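Long-range contact in phosphatidylglycerophosphatase B (Bacillus subtilis, PDB 6FMX), which dephosphorylates the membrane lipid phosphatidylglycerophosphate to phosphatidylglycerol and also hydrolyses undecaprenyl pyrophosphate to supply the undecaprenyl phosphate carrier: residues Ala144-Tyr153 against Val169-Val180. Numbering follows the deposited sequence.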
loop_
_atom_site.group_PDB
_atom_site.type_symbol
_atom_site.label_atom_id
_atom_site.label_comp_id
_atom_site.label_asym_id
_atom_site.label_seq_id
_atom_site.Cartn_x
_atom_site.Cartn_y
_atom_site.Cartn_z
ATOM N N ALA A 144 0.675 1.377 -1.571
ATOM C CA ALA A 144 0.100 0.591 -2.661
ATOM C C ALA A 144 -1.274 0.051 -2.283
ATOM O O ALA A 144 -2.187 0.000 -3.115
ATOM C CB ALA A 144 1.039 -0.553 -3.055
ATOM N N ALA A 145 -1.436 -0.382 -1.030
ATOM C CA ALA A 145 -2.711 -0.947 -0.616
ATOM C C ALA A 145 -3.795 0.113 -0.509
ATOM O O ALA A 145 -4.979 -0.223 -0.538
ATOM C CB ALA A 145 -2.562 -1.686 0.714
ATOM N N CYS A 146 -3.418 1.376 -0.369
ATOM C CA CYS A 146 -4.363 2.482 -0.410
ATOM C C CYS A 146 -4.603 2.960 -1.838
ATOM O O CYS A 146 -5.729 2.900 -2.329
ATOM C CB CYS A 146 -3.849 3.634 0.457
ATOM S SG CYS A 146 -4.837 5.146 0.368
ATOM N N VAL A 147 -3.544 3.381 -2.533
ATOM C CA VAL A 147 -3.716 4.145 -3.765
ATOM C C VAL A 147 -4.264 3.280 -4.899
ATOM O O VAL A 147 -5.129 3.727 -5.662
ATOM C CB VAL A 147 -2.389 4.821 -4.153
ATOM C CG1 VAL A 147 -2.519 5.508 -5.503
ATOM C CG2 VAL A 147 -1.987 5.831 -3.097
ATOM N N TYR A 148 -3.766 2.048 -5.061
ATOM C CA TYR A 148 -4.221 1.301 -6.234
ATOM C C TYR A 148 -5.690 0.884 -6.122
ATOM O O TYR A 148 -6.419 1.005 -7.117
ATOM C CB TYR A 148 -3.299 0.103 -6.517
ATOM C CG TYR A 148 -1.986 0.557 -7.117
ATOM C CD1 TYR A 148 -1.936 1.083 -8.403
ATOM C CD2 TYR A 148 -0.822 0.522 -6.380
ATOM C CE1 TYR A 148 -0.746 1.531 -8.944
ATOM C CE2 TYR A 148 0.373 0.972 -6.909
ATOM C CZ TYR A 148 0.404 1.472 -8.186
ATOM O OH TYR A 148 1.595 1.915 -8.703
ATOM N N PRO A 149 -6.183 0.400 -4.973
ATOM C CA PRO A 149 -7.641 0.201 -4.862
ATOM C C PRO A 149 -8.442 1.485 -4.998
ATOM O O PRO A 149 -9.553 1.458 -5.553
ATOM C CB PRO A 149 -7.808 -0.427 -3.473
ATOM C CG PRO A 149 -6.491 -1.064 -3.191
ATOM C CD PRO A 149 -5.461 -0.175 -3.816
ATOM N N VAL A 150 -7.913 2.611 -4.511
ATOM C CA VAL A 150 -8.603 3.890 -4.666
ATOM C C VAL A 150 -8.686 4.271 -6.139
ATOM O O VAL A 150 -9.742 4.682 -6.634
ATOM C CB VAL A 150 -7.899 4.980 -3.841
ATOM C CG1 VAL A 150 -8.317 6.357 -4.307
ATOM C CG2 VAL A 150 -8.224 4.815 -2.376
ATOM N N ILE A 151 -7.562 4.162 -6.854
ATOM C CA ILE A 151 -7.570 4.430 -8.290
ATOM C C ILE A 151 -8.594 3.545 -8.983
ATOM O O ILE A 151 -9.388 4.009 -9.812
ATOM C CB ILE A 151 -6.162 4.231 -8.880
ATOM C CG1 ILE A 151 -5.247 5.393 -8.495
ATOM C CG2 ILE A 151 -6.242 4.057 -10.404
ATOM C CD1 ILE A 151 -3.763 5.149 -8.840
ATOM N N ALA A 152 -8.592 2.252 -8.647
ATOM C CA ALA A 152 -9.569 1.328 -9.212
ATOM C C ALA A 152 -10.992 1.806 -8.957
ATOM O O ALA A 152 -11.837 1.767 -9.858
ATOM C CB ALA A 152 -9.369 -0.070 -8.629
ATOM N N TYR A 153 -11.273 2.255 -7.731
ATOM C CA TYR A 153 -12.626 2.694 -7.407
ATOM C C TYR A 153 -13.039 3.875 -8.273
ATOM O O TYR A 153 -14.135 3.878 -8.849
ATOM C CB TYR A 153 -12.734 3.060 -5.923
ATOM C CG TYR A 153 -14.040 3.765 -5.605
ATOM C CD1 TYR A 153 -15.221 3.049 -5.522
ATOM C CD2 TYR A 153 -14.088 5.138 -5.389
ATOM C CE1 TYR A 153 -16.432 3.678 -5.241
ATOM C CE2 TYR A 153 -15.289 5.778 -5.109
ATOM C CZ TYR A 153 -16.453 5.039 -5.041
ATOM O OH TYR A 153 -17.641 5.662 -4.766
ATOM N N VAL A 169 -10.424 -4.808 -12.837
ATOM C CA VAL A 169 -9.711 -3.602 -12.431
ATOM C C VAL A 169 -9.247 -3.736 -10.987
ATOM O O VAL A 169 -8.098 -3.415 -10.651
ATOM C CB VAL A 169 -10.601 -2.364 -12.646
ATOM C CG1 VAL A 169 -9.921 -1.113 -12.115
ATOM C CG2 VAL A 169 -10.940 -2.220 -14.144
ATOM N N TYR A 170 -10.114 -4.260 -10.124
ATOM C CA TYR A 170 -9.758 -4.408 -8.718
ATOM C C TYR A 170 -8.737 -5.522 -8.520
ATOM O O TYR A 170 -7.874 -5.437 -7.636
ATOM C CB TYR A 170 -11.011 -4.681 -7.899
ATOM C CG TYR A 170 -11.789 -3.443 -7.516
ATOM C CD1 TYR A 170 -11.306 -2.562 -6.559
ATOM C CD2 TYR A 170 -13.025 -3.170 -8.093
ATOM C CE1 TYR A 170 -12.030 -1.433 -6.188
ATOM C CE2 TYR A 170 -13.753 -2.051 -7.727
ATOM C CZ TYR A 170 -13.252 -1.188 -6.773
ATOM O OH TYR A 170 -13.978 -0.075 -6.416
ATOM N N ILE A 171 -8.832 -6.584 -9.323
ATOM C CA ILE A 171 -7.840 -7.652 -9.250
ATOM C C ILE A 171 -6.466 -7.116 -9.622
ATOM O O ILE A 171 -5.466 -7.419 -8.961
ATOM C CB ILE A 171 -8.256 -8.836 -10.142
ATOM C CG1 ILE A 171 -9.344 -9.651 -9.445
ATOM C CG2 ILE A 171 -7.057 -9.729 -10.442
ATOM C CD1 ILE A 171 -9.969 -10.716 -10.343
ATOM N N ILE A 172 -6.398 -6.279 -10.659
ATOM C CA ILE A 172 -5.128 -5.674 -11.049
ATOM C C ILE A 172 -4.571 -4.826 -9.911
ATOM O O ILE A 172 -3.379 -4.893 -9.593
ATOM C CB ILE A 172 -5.298 -4.848 -12.336
ATOM C CG1 ILE A 172 -5.550 -5.773 -13.523
ATOM C CG2 ILE A 172 -4.044 -4.021 -12.599
ATOM C CD1 ILE A 172 -5.877 -5.035 -14.808
ATOM N N ALA A 173 -5.428 -4.025 -9.273
ATOM C CA ALA A 173 -4.977 -3.224 -8.141
ATOM C C ALA A 173 -4.462 -4.106 -7.010
ATOM O O ALA A 173 -3.438 -3.798 -6.386
ATOM C CB ALA A 173 -6.108 -2.315 -7.656
ATOM N N GLY A 174 -5.148 -5.219 -6.744
ATOM C CA GLY A 174 -4.703 -6.124 -5.697
ATOM C C GLY A 174 -3.400 -6.825 -6.045
ATOM O O GLY A 174 -2.522 -6.983 -5.196
ATOM N N VAL A 175 -3.258 -7.257 -7.300
ATOM C CA VAL A 175 -2.013 -7.896 -7.724
ATOM C C VAL A 175 -0.848 -6.926 -7.587
ATOM O O VAL A 175 0.235 -7.295 -7.110
ATOM C CB VAL A 175 -2.131 -8.419 -9.170
ATOM C CG1 VAL A 175 -0.766 -8.895 -9.664
ATOM C CG2 VAL A 175 -3.148 -9.538 -9.264
ATOM N N ILE A 176 -1.041 -5.675 -8.014
ATOM C CA ILE A 176 0.032 -4.687 -7.940
ATOM C C ILE A 176 0.448 -4.464 -6.487
ATOM O O ILE A 176 1.637 -4.488 -6.149
ATOM C CB ILE A 176 -0.399 -3.366 -8.602
ATOM C CG1 ILE A 176 -0.508 -3.523 -10.116
ATOM C CG2 ILE A 176 0.594 -2.270 -8.283
ATOM C CD1 ILE A 176 -1.016 -2.250 -10.792
ATOM N N ALA A 177 -0.531 -4.247 -5.608
ATOM C CA ALA A 177 -0.214 -3.991 -4.203
ATOM C C ALA A 177 0.503 -5.182 -3.576
ATOM O O ALA A 177 1.493 -5.012 -2.856
ATOM C CB ALA A 177 -1.487 -3.653 -3.416
ATOM N N VAL A 178 0.013 -6.397 -3.838
ATOM C CA VAL A 178 0.653 -7.591 -3.297
ATOM C C VAL A 178 2.091 -7.689 -3.791
ATOM O O VAL A 178 3.014 -7.986 -3.017
ATOM C CB VAL A 178 -0.165 -8.846 -3.659
ATOM C CG1 VAL A 178 0.627 -10.110 -3.346
ATOM C CG2 VAL A 178 -1.472 -8.839 -2.897
ATOM N N LEU A 179 2.306 -7.426 -5.083
ATOM C CA LEU A 179 3.652 -7.506 -5.646
ATOM C C LEU A 179 4.573 -6.465 -5.024
ATOM O O LEU A 179 5.742 -6.749 -4.746
ATOM C CB LEU A 179 3.601 -7.333 -7.165
ATOM C CG LEU A 179 3.093 -8.543 -7.950
ATOM C CD1 LEU A 179 2.943 -8.212 -9.411
ATOM C CD2 LEU A 179 3.998 -9.750 -7.763
ATOM N N VAL A 180 4.069 -5.246 -4.810
ATOM C CA VAL A 180 4.878 -4.235 -4.139
ATOM C C VAL A 180 5.282 -4.725 -2.756
ATOM O O VAL A 180 6.459 -4.658 -2.373
ATOM C CB VAL A 180 4.117 -2.895 -4.073
ATOM C CG1 VAL A 180 4.716 -1.999 -2.989
ATOM C CG2 VAL A 180 4.154 -2.208 -5.413
#
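One face of the Tyr148 ring carries Ile176, whose CG2 methyl stands 3.6 Å from the ring centroid and 15° off the normal, a CH-pi contact; the CB of Ala144, one turn earlier, lies at the edge of the ring, in its plane. Isoleucine suits the spot because its CB branches: with the CG1 arm beside the backbone N (chi1 -70°), CG2 is left anti to that N and faces the ring. A second CH-pi contact puts Ala152 CB over a face of the Tyr170 ring, 4.2 Å from its centroid, and the same methyl meets Val169 CG1. Tyr170 OH comes to the edge of the Tyr153 ring, near its plane and 3.5 Å from Tyr153 CD1. Two successive transmembrane helices of the PAP2 fold meet here, antiparallel at 166°, with segment axes approaching to 8.4 Å. Alanines suit the seam, since a lone methyl lets the backbones draw close: Ala173 CB sits 3.4 Å from Tyr148 O, and Ala177 CB 3.7 Å from Ala144 O. Pro149, lacking an N-H, leaves a kink in helix 139-158, and Ala173 CB packs 3.8 Å from Pro149 N. Tyrosine joins an apolar ring for packing to a hydroxyl that reaches polar partners beyond the pair: Tyr148 OH at Leu71 O, Tyr153 OH at Asp213 and Lys217. Toward the tungstate site, Val180 packs on Ala144 and on His140, the probable proton donor.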